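Local coordinates for cell wall surface anchor family protein (Streptococcus agalactiae serogroup V, PDB 3TXA) that serves as the adhesive tip pilin of the group B Streptococcus pilus, probably attaching the bacterium to host surfaces through a metal-binding von Willebrand factor A domain, at residues Y119-P124 against K141-V146; K153-L158 against V625-V630; V548-G553 against Q609-N614. All blocks are in the same frame, centred on the assembly; numbering follows the deposited sequence.

How the interactions relate
The three contacts step across an IgG-like domain, well apart from the magnesium site of the von Willebrand factor A domain formed by Ser184, Ser186 and Asp337. Interaction 1, its centre about 10 Å from that of interaction 2, reaches the sheet of interaction 2 through 141-146, which pairs there with 153-158: Gly145 O lies 2.9 Å from Lys155 N. Interaction 3, about 12 Å from interaction 2 and 18 Å from interaction 1 between centres, belongs to the facing sheet. The two sheets meet around Lys141, whose NZ is covalently linked to Asn645 CG and lies 3.4 Å from Asp550 OD1 of interaction 3. This grouping is consistent with the acid-assisted isopeptide bonds of Gram-positive pilins.

Interaction 1: residues Y119-P124 against K141-V146; sequences YKALNP and KKITGV
Asn123 turns its side-chain amide onto the backbone of Ile143 and pairs with both polar atoms of that one residue. Its OD1 receives Ile143 N at 2.8 Å, in the carbonyl plane and on a lone pair. Its ND2 gives a nearly straight bond (169°) to Ile143 O at 3.1 Å, and this oxygen lies almost exactly in the plane of the Asn123 amide. The pair of hydrogen bonds fixes the rotation of the carboxamide, since a flipped group would set like against like at both positions. It also lets a side chain do the work of a neighbouring strand: the segments 121-124 and 141-146 belong to different sheets of an IgG-like domain, their axes run at 132°, and no backbone bond joins them. Apolar contact lies alongside. Ile143 CD1 reaches the methyl CB of Ala121 at 3.8 Å, because CG1 stands beside the backbone N (chi1 -65°), and Ile669 touches both residues. Pro124 touches the backbone through CG, 3.5 Å from Lys141 O. The two lysines lead their ends off in other directions, Lys142 to a salt bridge with Glu157 and Lys141 to its covalent link with Asn645 and a hydrogen bond to Thr648.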
ATOM      1  N   TYR A 119      35.518  28.567 -23.535  1.00107.03           N
ATOM      2  CA  TYR A 119      34.549  27.501 -23.856  1.00105.93           C
ATOM      3  C   TYR A 119      33.805  27.699 -25.176  1.00104.78           C
ATOM      4  O   TYR A 119      33.331  28.805 -25.472  1.00104.76           O
ATOM      5  CB  TYR A 119      33.526  27.349 -22.725  1.00106.25           C
ATOM      6  CG  TYR A 119      34.087  26.716 -21.471  1.00107.25           C
ATOM      7  CD1 TYR A 119      34.136  25.333 -21.335  1.00107.94           C
ATOM      8  CD2 TYR A 119      34.572  27.503 -20.424  1.00108.43           C
ATOM      9  CE1 TYR A 119      34.646  24.749 -20.195  1.00108.98           C
ATOM     10  CE2 TYR A 119      35.092  26.927 -19.275  1.00108.86           C
ATOM     11  CZ  TYR A 119      35.123  25.549 -19.171  1.00109.67           C
ATOM     12  OH  TYR A 119      35.632  24.953 -18.042  1.00111.37           O
ATOM     13  N   LYS A 120      33.683  26.617 -25.948  1.00103.38           N
ATOM     14  CA  LYS A 120      33.048  26.669 -27.274  1.00101.98           C
ATOM     15  C   LYS A 120      31.576  26.217 -27.342  1.00101.21           C
ATOM     16  O   LYS A 120      30.886  26.475 -28.339  1.00100.87           O
ATOM     17  CB  LYS A 120      33.886  25.914 -28.302  1.00101.86           C
ATOM     18  CG  LYS A 120      34.872  26.789 -29.025  1.00101.08           C
ATOM     19  CD  LYS A 120      35.038  26.354 -30.464  1.00100.57           C
ATOM     20  CE  LYS A 120      36.099  25.290 -30.627  1.00101.08           C
ATOM     21  NZ  LYS A 120      36.275  24.936 -32.060  1.00101.38           N
ATOM     22  N   ALA A 121      31.099  25.558 -26.286  1.00100.27           N
ATOM     23  CA  ALA A 121      29.704  25.110 -26.222  1.00 99.38           C
ATOM     24  C   ALA A 121      29.070  25.173 -24.827  1.00 98.72           C
ATOM     25  O   ALA A 121      29.756  25.047 -23.803  1.00 98.13           O
ATOM     26  CB  ALA A 121      29.572  23.713 -26.807  1.00 99.52           C
ATOM     27  N   LEU A 122      27.748  25.347 -24.816  1.00 98.11           N
ATOM     28  CA  LEU A 122      26.979  25.541 -23.587  1.00 97.56           C
ATOM     29  C   LEU A 122      25.758  24.633 -23.484  1.00 96.84           C
ATOM     30  O   LEU A 122      24.902  24.648 -24.362  1.00 96.67           O
ATOM     31  CB  LEU A 122      26.498  26.991 -23.492  1.00 97.72           C
ATOM     32  CG  LEU A 122      27.490  28.148 -23.504  1.00 98.34           C
ATOM     33  CD1 LEU A 122      26.731  29.452 -23.314  1.00 99.34           C
ATOM     34  CD2 LEU A 122      28.548  27.988 -22.430  1.00 99.30           C
ATOM     35  N   ASN A 123      25.679  23.876 -22.395  1.00 96.06           N
ATOM     36  CA  ASN A 123      24.533  23.023 -22.107  1.00 95.63           C
ATOM     37  C   ASN A 123      23.535  23.695 -21.160  1.00 96.09           C
ATOM     38  O   ASN A 123      23.912  24.579 -20.396  1.00 96.10           O
ATOM     39  CB  ASN A 123      25.000  21.691 -21.519  1.00 95.03           C
ATOM     40  CG  ASN A 123      25.191  20.618 -22.568  1.00 93.75           C
ATOM     41  OD1 ASN A 123      24.614  20.659 -23.646  1.00 91.88           O
ATOM     42  ND2 ASN A 123      25.997  19.636 -22.242  1.00 93.60           N
ATOM     43  N   PRO A 124      22.252  23.290 -21.210  1.00 96.55           N
ATOM     44  CA  PRO A 124      21.268  23.876 -20.306  1.00 96.97           C
ATOM     45  C   PRO A 124      21.094  23.099 -19.010  1.00 97.35           C
ATOM     46  O   PRO A 124      21.510  21.943 -18.930  1.00 97.27           O
ATOM     47  CB  PRO A 124      19.975  23.822 -21.123  1.00 97.04           C
ATOM     48  CG  PRO A 124      20.135  22.633 -21.987  1.00 96.84           C
ATOM     49  CD  PRO A 124      21.605  22.520 -22.291  1.00 96.66           C
ATOM     50  N   LYS A 141      17.787  17.818 -23.373  1.00 61.10           N
ATOM     51  CA  LYS A 141      18.458  17.907 -24.651  1.00 61.15           C
ATOM     52  C   LYS A 141      19.773  18.563 -24.378  1.00 61.92           C
ATOM     53  O   LYS A 141      19.803  19.709 -23.932  1.00 62.20           O
ATOM     54  CB  LYS A 141      17.677  18.772 -25.621  1.00 61.19           C
ATOM     55  CG  LYS A 141      18.374  18.949 -26.975  1.00 60.56           C
ATOM     56  CD  LYS A 141      17.627  19.910 -27.858  1.00 59.37           C
ATOM     57  CE  LYS A 141      18.111  19.823 -29.276  1.00 60.45           C
ATOM     58  NZ  LYS A 141      17.541  20.921 -30.092  1.00 64.73           N
ATOM     59  N   LYS A 142      20.861  17.840 -24.640  1.00 62.80           N
ATOM     60  CA  LYS A 142      22.212  18.286 -24.286  1.00 63.23           C
ATOM     61  C   LYS A 142      23.268  17.694 -25.205  1.00 63.60           C
ATOM     62  O   LYS A 142      23.053  16.624 -25.776  1.00 64.06           O
ATOM     63  CB  LYS A 142      22.541  17.929 -22.831  1.00 63.20           C
ATOM     64  CG  LYS A 142      22.781  16.448 -22.532  1.00 64.59           C
ATOM     65  CD  LYS A 142      22.980  16.242 -21.021  1.00 69.34           C
ATOM     66  CE  LYS A 142      23.723  14.922 -20.687  1.00 73.37           C
ATOM     67  NZ  LYS A 142      22.869  13.736 -20.233  1.00 75.24           N
ATOM     68  N   ILE A 143      24.397  18.396 -25.336  1.00 63.58           N
ATOM     69  CA  ILE A 143      25.609  17.865 -25.960  1.00 63.30           C
ATOM     70  C   ILE A 143      26.259  16.837 -25.016  1.00 63.63           C
ATOM     71  O   ILE A 143      26.774  17.221 -23.978  1.00 64.06           O
ATOM     72  CB  ILE A 143      26.599  19.032 -26.276  1.00 63.04           C
ATOM     73  CG1 ILE A 143      25.990  19.961 -27.316  1.00 61.87           C
ATOM     74  CG2 ILE A 143      27.980  18.527 -26.751  1.00 62.68           C
ATOM     75  CD1 ILE A 143      26.628  21.305 -27.363  1.00 61.63           C
ATOM     76  N   THR A 144      26.211  15.545 -25.343  1.00 64.06           N
ATOM     77  CA  THR A 144      26.880  14.528 -24.502  1.00 65.14           C
ATOM     78  C   THR A 144      28.292  14.203 -24.965  1.00 66.00           C
ATOM     79  O   THR A 144      28.988  13.408 -24.346  1.00 66.12           O
ATOM     80  CB  THR A 144      26.177  13.153 -24.511  1.00 64.87           C
ATOM     81  OG1 THR A 144      25.804  12.813 -25.846  1.00 63.55           O
ATOM     82  CG2 THR A 144      24.985  13.149 -23.618  1.00 65.62           C
ATOM     83  N   GLY A 145      28.699  14.764 -26.084  1.00 66.91           N
ATOM     84  CA  GLY A 145      29.924  14.318 -26.691  1.00 68.51           C
ATOM     85  C   GLY A 145      30.411  15.409 -27.591  1.00 69.89           C
ATOM     86  O   GLY A 145      29.617  16.037 -28.314  1.00 69.69           O
ATOM     87  N   VAL A 146      31.715  15.664 -27.496  1.00 71.21           N
ATOM     88  CA  VAL A 146      32.406  16.495 -28.461  1.00 72.19           C
ATOM     89  C   VAL A 146      33.133  15.518 -29.358  1.00 72.65           C
ATOM     90  O   VAL A 146      33.998  14.782 -28.905  1.00 72.33           O
ATOM     91  CB  VAL A 146      33.370  17.483 -27.780  1.00 72.32           C
ATOM     92  CG1 VAL A 146      34.052  18.352 -28.821  1.00 72.58           C
ATOM     93  CG2 VAL A 146      32.610  18.364 -26.802  1.00 72.02           C
TER

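Interaction 2: residues K153-L158 against V625-V630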
ATOM      1  N   LYS A 153      32.168  19.507 -34.252  1.00 70.92           N
ATOM      2  CA  LYS A 153      31.327  18.338 -34.371  1.00 68.74           C
ATOM      3  C   LYS A 153      30.913  17.844 -32.995  1.00 67.98           C
ATOM      4  O   LYS A 153      31.756  17.425 -32.173  1.00 67.33           O
ATOM      5  CB  LYS A 153      32.025  17.238 -35.180  1.00 68.56           C
ATOM      6  CG  LYS A 153      32.301  17.613 -36.621  1.00 65.97           C
ATOM      7  CD  LYS A 153      32.877  16.442 -37.378  1.00 64.49           C
ATOM      8  CE  LYS A 153      33.389  16.903 -38.724  1.00 64.08           C
ATOM      9  NZ  LYS A 153      33.702  15.757 -39.609  1.00 62.54           N
ATOM     10  N   TYR A 154      29.597  17.906 -32.767  1.00 66.84           N
ATOM     11  CA  TYR A 154      29.008  17.562 -31.485  1.00 65.59           C
ATOM     12  C   TYR A 154      27.923  16.487 -31.609  1.00 64.26           C
ATOM     13  O   TYR A 154      27.339  16.308 -32.682  1.00 63.91           O
ATOM     14  CB  TYR A 154      28.448  18.807 -30.805  1.00 65.97           C
ATOM     15  CG  TYR A 154      29.405  19.984 -30.699  1.00 67.32           C
ATOM     16  CD1 TYR A 154      29.334  21.045 -31.618  1.00 68.97           C
ATOM     17  CD2 TYR A 154      30.357  20.055 -29.671  1.00 68.14           C
ATOM     18  CE1 TYR A 154      30.199  22.139 -31.529  1.00 70.24           C
ATOM     19  CE2 TYR A 154      31.228  21.153 -29.562  1.00 69.35           C
ATOM     20  CZ  TYR A 154      31.144  22.188 -30.497  1.00 71.11           C
ATOM     21  OH  TYR A 154      31.989  23.276 -30.417  1.00 72.08           O
ATOM     22  N   LYS A 155      27.684  15.790 -30.492  1.00 62.42           N
ATOM     23  CA  LYS A 155      26.717  14.715 -30.387  1.00 60.61           C
ATOM     24  C   LYS A 155      25.606  15.149 -29.444  1.00 60.48           C
ATOM     25  O   LYS A 155      25.822  15.260 -28.230  1.00 60.68           O
ATOM     26  CB  LYS A 155      27.391  13.470 -29.832  1.00 60.02           C
ATOM     27  CG  LYS A 155      26.541  12.239 -29.795  1.00 58.35           C
ATOM     28  CD  LYS A 155      27.379  11.035 -29.411  1.00 56.55           C
ATOM     29  CE  LYS A 155      27.136   9.866 -30.357  1.00 56.11           C
ATOM     30  NZ  LYS A 155      27.446  10.194 -31.797  1.00 55.12           N
ATOM     31  N   ILE A 156      24.416  15.379 -30.008  1.00 59.43           N
ATOM     32  CA  ILE A 156      23.231  15.761 -29.247  1.00 58.39           C
ATOM     33  C   ILE A 156      22.555  14.543 -28.640  1.00 57.88           C
ATOM     34  O   ILE A 156      22.402  13.522 -29.296  1.00 58.07           O
ATOM     35  CB  ILE A 156      22.206  16.529 -30.131  1.00 58.13           C
ATOM     36  CG1 ILE A 156      22.871  17.696 -30.878  1.00 58.34           C
ATOM     37  CG2 ILE A 156      21.014  17.009 -29.313  1.00 57.54           C
ATOM     38  CD1 ILE A 156      23.534  18.762 -30.012  1.00 56.65           C
ATOM     39  N   GLU A 157      22.176  14.655 -27.377  1.00 57.55           N
ATOM     40  CA  GLU A 157      21.318  13.668 -26.744  1.00 57.92           C
ATOM     41  C   GLU A 157      19.971  14.310 -26.361  1.00 57.55           C
ATOM     42  O   GLU A 157      19.926  15.424 -25.809  1.00 57.42           O
ATOM     43  CB  GLU A 157      22.000  13.018 -25.526  1.00 57.92           C
ATOM     44  CG  GLU A 157      21.045  12.251 -24.604  1.00 60.55           C
ATOM     45  CD  GLU A 157      21.724  11.501 -23.465  1.00 64.68           C
ATOM     46  OE1 GLU A 157      22.229  10.381 -23.715  1.00 67.98           O
ATOM     47  OE2 GLU A 157      21.715  11.993 -22.305  1.00 65.91           O
ATOM     48  N   LEU A 158      18.890  13.587 -26.663  1.00 56.64           N
ATOM     49  CA  LEU A 158      17.537  14.009 -26.370  1.00 56.19           C
ATOM     50  C   LEU A 158      16.870  12.863 -25.623  1.00 56.00           C
ATOM     51  O   LEU A 158      17.014  11.704 -26.021  1.00 55.97           O
ATOM     52  CB  LEU A 158      16.805  14.269 -27.681  1.00 56.22           C
ATOM     53  CG  LEU A 158      15.743  15.353 -27.713  1.00 56.59           C
ATOM     54  CD1 LEU A 158      16.157  16.464 -28.667  1.00 58.46           C
ATOM     55  CD2 LEU A 158      14.472  14.765 -28.188  1.00 56.50           C
ATOM     56  N   VAL A 625      16.005   7.519 -25.428  1.00 47.95           N
ATOM     57  CA  VAL A 625      17.134   8.397 -25.582  1.00 47.70           C
ATOM     58  C   VAL A 625      17.480   8.429 -27.034  1.00 47.61           C
ATOM     59  O   VAL A 625      17.686   7.370 -27.637  1.00 48.34           O
ATOM     60  CB  VAL A 625      18.368   7.903 -24.767  1.00 48.41           C
ATOM     61  CG1 VAL A 625      19.529   8.944 -24.823  1.00 47.55           C
ATOM     62  CG2 VAL A 625      17.985   7.570 -23.325  1.00 47.46           C
ATOM     63  N   LEU A 626      17.521   9.637 -27.597  1.00 47.04           N
ATOM     64  CA  LEU A 626      17.872   9.844 -28.998  1.00 46.37           C
ATOM     65  C   LEU A 626      19.208  10.533 -29.029  1.00 46.94           C
ATOM     66  O   LEU A 626      19.361  11.590 -28.396  1.00 47.55           O
ATOM     67  CB  LEU A 626      16.854  10.735 -29.714  1.00 45.46           C
ATOM     68  CG  LEU A 626      17.160  11.037 -31.180  1.00 43.50           C
ATOM     69  CD1 LEU A 626      16.861   9.845 -32.049  1.00 40.48           C
ATOM     70  CD2 LEU A 626      16.391  12.227 -31.665  1.00 42.62           C
ATOM     71  N   THR A 627      20.178   9.940 -29.734  1.00 47.26           N
ATOM     72  CA  THR A 627      21.429  10.646 -30.062  1.00 47.87           C
ATOM     73  C   THR A 627      21.575  10.767 -31.576  1.00 47.93           C
ATOM     74  O   THR A 627      21.176   9.850 -32.336  1.00 47.63           O
ATOM     75  CB  THR A 627      22.720   9.969 -29.448  1.00 47.78           C
ATOM     76  OG1 THR A 627      22.908   8.671 -30.014  1.00 49.79           O
ATOM     77  CG2 THR A 627      22.610   9.782 -27.968  1.00 47.59           C
ATOM     78  N   TYR A 628      22.153  11.891 -31.993  1.00 48.14           N
ATOM     79  CA  TYR A 628      22.520  12.129 -33.381  1.00 49.14           C
ATOM     80  C   TYR A 628      23.727  13.068 -33.468  1.00 50.35           C
ATOM     81  O   TYR A 628      24.153  13.580 -32.445  1.00 50.55           O
ATOM     82  CB  TYR A 628      21.337  12.697 -34.129  1.00 48.58           C
ATOM     83  CG  TYR A 628      20.827  14.013 -33.603  1.00 48.30           C
ATOM     84  CD1 TYR A 628      21.273  15.215 -34.124  1.00 49.07           C
ATOM     85  CD2 TYR A 628      19.867  14.055 -32.607  1.00 48.14           C
ATOM     86  CE1 TYR A 628      20.777  16.426 -33.659  1.00 49.93           C
ATOM     87  CE2 TYR A 628      19.366  15.244 -32.139  1.00 48.88           C
ATOM     88  CZ  TYR A 628      19.821  16.433 -32.665  1.00 49.80           C
ATOM     89  OH  TYR A 628      19.326  17.626 -32.184  1.00 49.54           O
ATOM     90  N   ASP A 629      24.281  13.300 -34.660  1.00 52.29           N
ATOM     91  CA  ASP A 629      25.438  14.209 -34.796  1.00 54.55           C
ATOM     92  C   ASP A 629      25.134  15.521 -35.546  1.00 56.61           C
ATOM     93  O   ASP A 629      24.295  15.551 -36.461  1.00 57.00           O
ATOM     94  CB  ASP A 629      26.630  13.483 -35.423  1.00 53.92           C
ATOM     95  CG  ASP A 629      27.151  12.333 -34.549  1.00 55.03           C
ATOM     96  OD1 ASP A 629      27.178  12.484 -33.307  1.00 55.38           O
ATOM     97  OD2 ASP A 629      27.537  11.267 -35.096  1.00 54.73           O
ATOM     98  N   VAL A 630      25.800  16.607 -35.146  1.00 58.75           N
ATOM     99  CA  VAL A 630      25.649  17.906 -35.815  1.00 61.26           C
ATOM    100  C   VAL A 630      27.000  18.578 -36.067  1.00 63.27           C
ATOM    101  O   VAL A 630      27.998  18.256 -35.429  1.00 63.27           O
ATOM    102  CB  VAL A 630      24.735  18.887 -35.026  1.00 60.96           C
ATOM    103  CG1 VAL A 630      23.307  18.409 -35.001  1.00 61.37           C
ATOM    104  CG2 VAL A 630      25.219  19.052 -33.616  1.00 61.80           C
TER
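Ile156 sets its CB over one face of the Tyr628 ring at the heart of an antiparallel strand pair in the IgG-like domain. Here 153-158 zips against 625-630, more than 460 residues later. Six backbone bonds join the hydrogen-bonded pairs Tyr154-Val630, Ile156-Tyr628 and Leu158-Leu626, and these residues turn their side chains to the buried face. There the packing is close. Ile156 CB sits 3.8 Å from the centroid of the Tyr628 ring, in a CH-pi contact displaced toward the rim. The ring comes under it because Tyr628 CG stands between the backbone N and the carbonyl carbon (chi1 61°). Ile156 CG1 also meets Val630 CG2 at 3.9 Å, the two side chains crossing at about a right angle. Phe558 adds a second aromatic ring beside Tyr628. The opposite face, with Lys155, Glu157, Thr627 and Asp629, is partly exposed, and its contacts are mostly polar or made by the margins of side chains. Thr627 CG2 is 4.1 Å from Glu157 CB, while the end of Glu157 lies obliquely across Val625, OE1 to CG1 3.3 Å, and its OE2 pairs with Lys142. Lys155 bends at its far end to bring NZ 2.8 Å from Asp629 OD1, on the syn lone pair of that oxygen.

Interaction 3: residues V548-G553 against Q609-N614; sequences VTDPMG and QTIKIN
Gln609, with left-handed backbone angles (57/57) although it is not a glycine, presents its O to Met552 N at 2.8 Å just beyond the end of the strand pairing. With Thr610 it forms a G1 beta bulge opposite Asp605, at the turn leading from strand 601-605 into 610-618 of the IgG-like domain. From here 548-551 and 610-614 run antiparallel, with four further backbone bonds in the hydrogen-bonded pairs Asp550-Ile611 and Val548-Ile613. Met552 crosses Gln609 at about a right angle, CG to CB 3.8 Å, and folds its chain back so that CE reaches Ile611 CG2 at 4.1 Å. The polar end of Gln609 turns to the backbone of Phe558 instead. Val548, Asp550, Ile611 and Ile613 face the interior, where Val548 CG2 meets Ile613 CD1 at 4.1 Å. Asp550 lies among these apolar groups with CG anti to the backbone N, alongside Ile611 CG2; its OD2 has a weak hydrogen bond with Tyr628, and Asn645 and Thr648 pack against it. On the other face Thr549 and Thr610 bring their CG2 methyls to 3.9 Å, and Lys612 runs beside Thr549. Between Asp550 and Ile611 the bond to the Asp550 carbonyl misses its lone pairs: Ile611 N, 2.9 Å from Asp550 O, stands 43° out of the carbonyl plane.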
ATOM      1  N   VAL A 548       8.022  14.014 -30.917  1.00 54.02           N
ATOM      2  CA  VAL A 548       9.070  15.019 -30.671  1.00 53.65           C
ATOM      3  C   VAL A 548       9.452  15.675 -31.990  1.00 54.16           C
ATOM      4  O   VAL A 548       9.518  15.009 -33.022  1.00 54.65           O
ATOM      5  CB  VAL A 548      10.350  14.419 -29.992  1.00 53.06           C
ATOM      6  CG1 VAL A 548      11.323  15.504 -29.689  1.00 51.39           C
ATOM      7  CG2 VAL A 548      10.006  13.662 -28.744  1.00 50.27           C
ATOM      8  N   THR A 549       9.704  16.972 -31.963  1.00 54.62           N
ATOM      9  CA  THR A 549      10.015  17.694 -33.180  1.00 55.50           C
ATOM     10  C   THR A 549      11.273  18.450 -32.895  1.00 56.38           C
ATOM     11  O   THR A 549      11.317  19.265 -31.973  1.00 57.51           O
ATOM     12  CB  THR A 549       8.862  18.619 -33.587  1.00 55.07           C
ATOM     13  OG1 THR A 549       7.781  17.809 -34.027  1.00 56.64           O
ATOM     14  CG2 THR A 549       9.225  19.482 -34.748  1.00 55.82           C
ATOM     15  N   ASP A 550      12.311  18.162 -33.670  1.00 57.09           N
ATOM     16  CA  ASP A 550      13.641  18.658 -33.381  1.00 57.65           C
ATOM     17  C   ASP A 550      14.252  19.237 -34.647  1.00 58.44           C
ATOM     18  O   ASP A 550      14.950  18.541 -35.369  1.00 59.22           O
ATOM     19  CB  ASP A 550      14.488  17.534 -32.807  1.00 57.04           C
ATOM     20  CG  ASP A 550      15.877  17.975 -32.444  1.00 58.17           C
ATOM     21  OD1 ASP A 550      16.207  19.169 -32.619  1.00 57.49           O
ATOM     22  OD2 ASP A 550      16.658  17.113 -31.982  1.00 60.67           O
ATOM     23  N   PRO A 551      13.967  20.514 -34.941  1.00 58.94           N
ATOM     24  CA  PRO A 551      14.508  21.126 -36.143  1.00 59.61           C
ATOM     25  C   PRO A 551      15.892  21.710 -35.887  1.00 60.49           C
ATOM     26  O   PRO A 551      16.129  22.282 -34.828  1.00 61.11           O
ATOM     27  CB  PRO A 551      13.517  22.257 -36.438  1.00 59.27           C
ATOM     28  CG  PRO A 551      12.539  22.257 -35.335  1.00 59.22           C
ATOM     29  CD  PRO A 551      13.038  21.408 -34.244  1.00 58.54           C
ATOM     30  N   MET A 552      16.795  21.593 -36.849  1.00 60.98           N
ATOM     31  CA  MET A 552      18.125  22.138 -36.672  1.00 61.93           C
ATOM     32  C   MET A 552      18.092  23.672 -36.703  1.00 63.22           C
ATOM     33  O   MET A 552      17.328  24.286 -37.470  1.00 62.40           O
ATOM     34  CB  MET A 552      19.073  21.579 -37.737  1.00 61.69           C
ATOM     35  CG  MET A 552      19.208  20.029 -37.776  1.00 60.80           C
ATOM     36  SD  MET A 552      19.842  19.282 -36.266  1.00 55.97           S
ATOM     37  CE  MET A 552      18.327  18.779 -35.453  1.00 56.53           C
ATOM     38  N   GLY A 553      18.922  24.277 -35.856  1.00 64.68           N
ATOM     39  CA  GLY A 553      19.077  25.735 -35.815  1.00 66.80           C
ATOM     40  C   GLY A 553      19.730  26.292 -37.070  1.00 68.34           C
ATOM     41  O   GLY A 553      20.382  25.548 -37.821  1.00 69.03           O
ATOM     42  N   GLN A 609      15.424  20.324 -42.170  1.00 62.38           N
ATOM     43  CA  GLN A 609      16.423  19.682 -41.350  1.00 61.33           C
ATOM     44  C   GLN A 609      15.828  19.340 -39.980  1.00 59.91           C
ATOM     45  O   GLN A 609      16.339  19.771 -38.952  1.00 60.83           O
ATOM     46  CB  GLN A 609      17.650  20.594 -41.202  1.00 61.84           C
ATOM     47  CG  GLN A 609      18.670  20.489 -42.339  1.00 63.11           C
ATOM     48  CD  GLN A 609      20.024  21.104 -41.966  1.00 64.92           C
ATOM     49  OE1 GLN A 609      20.999  20.379 -41.722  1.00 64.54           O
ATOM     50  NE2 GLN A 609      20.085  22.448 -41.912  1.00 64.76           N
ATOM     51  N   THR A 610      14.746  18.578 -39.955  1.00 57.54           N
ATOM     52  CA  THR A 610      14.065  18.307 -38.692  1.00 55.49           C
ATOM     53  C   THR A 610      13.997  16.830 -38.447  1.00 53.44           C
ATOM     54  O   THR A 610      13.524  16.085 -39.298  1.00 52.65           O
ATOM     55  CB  THR A 610      12.630  18.882 -38.688  1.00 55.95           C
ATOM     56  OG1 THR A 610      12.697  20.308 -38.851  1.00 58.55           O
ATOM     57  CG2 THR A 610      11.887  18.537 -37.404  1.00 53.87           C
ATOM     58  N   ILE A 611      14.471  16.413 -37.281  1.00 51.71           N
ATOM     59  CA  ILE A 611      14.426  15.017 -36.901  1.00 50.95           C
ATOM     60  C   ILE A 611      13.225  14.819 -35.990  1.00 51.08           C
ATOM     61  O   ILE A 611      12.985  15.638 -35.114  1.00 50.95           O
ATOM     62  CB  ILE A 611      15.765  14.562 -36.257  1.00 50.53           C
ATOM     63  CG1 ILE A 611      15.754  13.064 -35.981  1.00 50.58           C
ATOM     64  CG2 ILE A 611      16.111  15.356 -34.996  1.00 49.02           C
ATOM     65  CD1 ILE A 611      17.146  12.461 -35.886  1.00 51.02           C
ATOM     66  N   LYS A 612      12.459  13.753 -36.193  1.00 50.84           N
ATOM     67  CA  LYS A 612      11.246  13.570 -35.416  1.00 51.26           C
ATOM     68  C   LYS A 612      11.110  12.182 -34.833  1.00 50.95           C
ATOM     69  O   LYS A 612      11.395  11.179 -35.514  1.00 50.97           O
ATOM     70  CB  LYS A 612      10.025  13.833 -36.290  1.00 51.81           C
ATOM     71  CG  LYS A 612      10.050  15.179 -37.011  1.00 55.83           C
ATOM     72  CD  LYS A 612       8.909  15.321 -38.025  1.00 61.84           C
ATOM     73  CE  LYS A 612       7.603  15.740 -37.319  1.00 66.70           C
ATOM     74  NZ  LYS A 612       7.091  14.670 -36.382  1.00 70.44           N
ATOM     75  N   ILE A 613      10.645  12.117 -33.583  1.00 50.00           N
ATOM     76  CA  ILE A 613      10.253  10.840 -32.995  1.00 49.18           C
ATOM     77  C   ILE A 613       8.731  10.784 -33.001  1.00 49.75           C
ATOM     78  O   ILE A 613       8.068  11.716 -32.513  1.00 50.43           O
ATOM     79  CB  ILE A 613      10.760  10.662 -31.534  1.00 48.83           C
ATOM     80  CG1 ILE A 613      12.256  10.971 -31.413  1.00 47.22           C
ATOM     81  CG2 ILE A 613      10.441   9.255 -31.040  1.00 47.78           C
ATOM     82  CD1 ILE A 613      12.788  10.980 -30.012  1.00 44.24           C
ATOM     83  N   ASN A 614       8.181   9.697 -33.530  1.00 49.18           N
ATOM     84  CA  ASN A 614       6.750   9.547 -33.667  1.00 48.99           C
ATOM     85  C   ASN A 614       6.243   8.358 -32.909  1.00 48.58           C
ATOM     86  O   ASN A 614       6.873   7.297 -32.939  1.00 47.77           O
ATOM     87  CB  ASN A 614       6.395   9.305 -35.133  1.00 49.60           C
ATOM     88  CG  ASN A 614       6.990  10.328 -36.046  1.00 51.06           C
ATOM     89  OD1 ASN A 614       6.640  11.515 -35.977  1.00 49.92           O
ATOM     90  ND2 ASN A 614       7.926   9.884 -36.911  1.00 52.84           N
TER